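Local coordinates for glycoside hydrolase family 16 protein (Akkermansia muciniphila, PDB 6T2N) that probably cleaves internal beta-galactosidic linkages in the O-glycans of mucin, as an endo-acting gut bacterial O-glycanase of family GH16, at residues E179-E184 and T196-P201. Residues are numbered along the deposited sequence; the frame is centred on the assembly and turned at random.
Sequences EIDMLE and TFHLSP
Strands 179-181 and 196-198 run antiparallel, 4.9 Å apart at their axes, with Glu179 facing His198 and Asp181 facing Thr196 in hydrogen-bonded pairs on either side of the non-hydrogen-bonded pair Ile180–Phe197. At the Asp181 pair, Asp181 N gives a nearly straight bond to Thr196 O (2.9 Å) and Thr196 N returns one to Asp181 O; at the Glu179 pair, His198 N binds Glu179 O, while the return bond from Glu179 N to His198 O is weak.

Glu179, Asp181, Thr196 and His198 share one face of the sheet. The His198 ring lies beside Glu179 and turns NE2 to Asp181: NE2 donates to OD2 (2.8 Å) in a bent bond, 133° at the hydrogen, the oxygen lying almost in the ring plane and approached on its syn side, 34° out of the carboxylate plane. Glu179 sends CG anti to its backbone N (chi1 -159°), which lays the extended chain alongside the imidazole, with OE2 3.5 Å from His198 CD2. Trp174 NE1 donates to Glu179 OE1, and His198 ND1 is hydrogen-bonded to Asp208 OD2, so both ring nitrogens are held. Glu179, Asp181 and Glu184 fall at the acidic positions of the GH16 signature ExDxxE, whose acids form the catalytic centre in relatives; through its NE2 bond, His198 probably helps to position Asp181. Glu184 OE1 sits beside Asp181 OD2, both acceptors.

On the reverse face, Ile180 CG2 meets Phe197 CE1 at 3.7 Å, coming obliquely to the ring.

A classic beta bulge at Met182 and Leu183, both opposite Ile164, turns the chain between Asp181 and Glu184. Strand 160-168 flanks 179-181 and strand 211-216 flanks 192-198 within one sheet of the GH16 beta-sandwich; from the other sheet, strands 225-231 and 235-240 supply Met229 and Leu238 to Ile180, and Ile236 and Leu238 to Phe197.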
loop_
_atom_site.group_PDB
_atom_site.type_symbol
_atom_site.label_atom_id
_atom_site.label_comp_id
_atom_site.label_asym_id
_atom_site.label_seq_id
_atom_site.Cartn_x
_atom_site.Cartn_y
_atom_site.Cartn_z
ATOM N N GLU A 179 7.982 2.596 -5.435
ATOM C CA GLU A 179 7.078 2.331 -4.314
ATOM C C GLU A 179 6.549 3.658 -3.773
ATOM O O GLU A 179 7.346 4.507 -3.347
ATOM C CB GLU A 179 7.787 1.559 -3.205
ATOM C CG GLU A 179 6.771 0.825 -2.298
ATOM C CD GLU A 179 7.314 0.302 -0.970
ATOM O OE1 GLU A 179 8.337 -0.460 -0.979
ATOM O OE2 GLU A 179 6.779 0.734 0.057
ATOM N N ILE A 180 5.226 3.766 -3.709
ATOM C CA ILE A 180 4.453 4.935 -3.189
ATOM C C ILE A 180 3.663 4.453 -1.970
ATOM O O ILE A 180 2.716 3.695 -2.156
ATOM C CB ILE A 180 3.521 5.461 -4.291
ATOM C CG1 ILE A 180 4.275 5.663 -5.603
ATOM C CG2 ILE A 180 2.786 6.713 -3.858
ATOM C CD1 ILE A 180 3.349 5.780 -6.766
ATOM N N ASP A 181 4.105 4.864 -0.791
ATOM C CA ASP A 181 3.536 4.570 0.534
ATOM C C ASP A 181 2.595 5.709 0.939
ATOM O O ASP A 181 3.109 6.706 1.535
ATOM C CB ASP A 181 4.705 4.463 1.519
ATOM C CG ASP A 181 5.746 3.397 1.117
ATOM O OD1 ASP A 181 5.427 2.615 0.193
ATOM O OD2 ASP A 181 6.793 3.305 1.813
ATOM N N MET A 182 1.290 5.615 0.628
ATOM C CA MET A 182 0.341 6.710 0.999
ATOM C C MET A 182 0.243 6.746 2.542
ATOM O O MET A 182 0.336 7.875 3.140
ATOM C CB MET A 182 -1.034 6.587 0.322
ATOM C CG MET A 182 -0.960 6.312 -1.170
ATOM S SD MET A 182 -2.568 6.082 -2.048
ATOM C CE MET A 182 -3.649 7.222 -1.160
ATOM N N LEU A 183 0.163 5.564 3.176
ATOM C CA LEU A 183 0.145 5.446 4.658
ATOM C C LEU A 183 1.044 4.313 5.142
ATOM O O LEU A 183 0.893 3.180 4.652
ATOM C CB LEU A 183 -1.283 5.193 5.146
ATOM C CG LEU A 183 -1.397 4.619 6.561
ATOM C CD1 LEU A 183 -0.979 5.656 7.592
ATOM C CD2 LEU A 183 -2.808 4.134 6.827
ATOM N N GLU A 184 1.861 4.635 6.141
ATOM C CA GLU A 184 2.461 3.663 7.071
ATOM C C GLU A 184 2.445 4.273 8.464
ATOM O O GLU A 184 2.713 5.487 8.586
ATOM C CB GLU A 184 3.864 3.340 6.612
ATOM C CG GLU A 184 3.893 2.474 5.382
ATOM C CD GLU A 184 5.304 2.316 4.882
ATOM O OE1 GLU A 184 6.009 3.372 4.642
ATOM O OE2 GLU A 184 5.718 1.171 4.814
ATOM N N THR A 196 5.853 8.190 1.731
ATOM C CA THR A 196 7.256 7.775 1.465
ATOM C C THR A 196 7.313 7.218 0.042
ATOM O O THR A 196 6.386 6.523 -0.351
ATOM C CB THR A 196 7.802 6.888 2.604
ATOM O OG1 THR A 196 7.892 7.594 3.850
ATOM C CG2 THR A 196 9.217 6.412 2.384
ATOM N N PHE A 197 8.316 7.666 -0.729
ATOM C CA PHE A 197 8.629 7.190 -2.099
ATOM C C PHE A 197 9.975 6.466 -2.068
ATOM O O PHE A 197 10.855 6.859 -1.272
ATOM C CB PHE A 197 8.645 8.376 -3.044
ATOM C CG PHE A 197 7.280 9.065 -3.069
ATOM C CD1 PHE A 197 6.339 8.695 -3.942
ATOM C CD2 PHE A 197 7.104 10.243 -2.309
ATOM C CE1 PHE A 197 5.232 9.496 -4.085
ATOM C CE2 PHE A 197 5.996 11.049 -2.463
ATOM C CZ PHE A 197 5.066 10.675 -3.359
ATOM N N HIS A 198 10.080 5.373 -2.809
ATOM C CA HIS A 198 11.256 4.474 -2.754
ATOM C C HIS A 198 11.566 4.262 -4.203
ATOM O O HIS A 198 10.590 4.119 -4.989
ATOM C CB HIS A 198 11.006 3.086 -2.114
ATOM C CG HIS A 198 10.591 3.062 -0.681
ATOM N ND1 HIS A 198 11.509 3.010 0.345
ATOM C CD2 HIS A 198 9.373 3.100 -0.108
ATOM C CE1 HIS A 198 10.884 3.015 1.490
ATOM N NE2 HIS A 198 9.569 3.080 1.239
ATOM N N LEU A 199 12.856 4.256 -4.501
ATOM C CA LEU A 199 13.439 4.368 -5.869
ATOM C C LEU A 199 14.949 4.404 -5.749
ATOM O O LEU A 199 15.481 4.728 -4.647
ATOM C CB LEU A 199 12.956 5.615 -6.614
ATOM C CG LEU A 199 13.539 6.975 -6.253
ATOM C CD1 LEU A 199 13.216 7.866 -7.423
ATOM C CD2 LEU A 199 12.961 7.610 -4.994
ATOM N N SER A 200 15.624 4.020 -6.807
ATOM C CA SER A 200 17.090 3.982 -6.745
ATOM C C SER A 200 17.601 5.356 -7.153
ATOM O O SER A 200 16.873 6.151 -7.742
ATOM C CB SER A 200 17.644 2.879 -7.549
ATOM O OG SER A 200 17.891 3.332 -8.857
ATOM N N PRO A 201 18.826 5.709 -6.731
ATOM C CA PRO A 201 19.304 7.068 -6.915
ATOM C C PRO A 201 19.447 7.346 -8.419
ATOM O O PRO A 201 19.026 8.364 -8.841
ATOM C CB PRO A 201 20.588 7.128 -6.084
ATOM C CG PRO A 201 21.003 5.684 -5.826
ATOM C CD PRO A 201 19.774 4.835 -6.022
#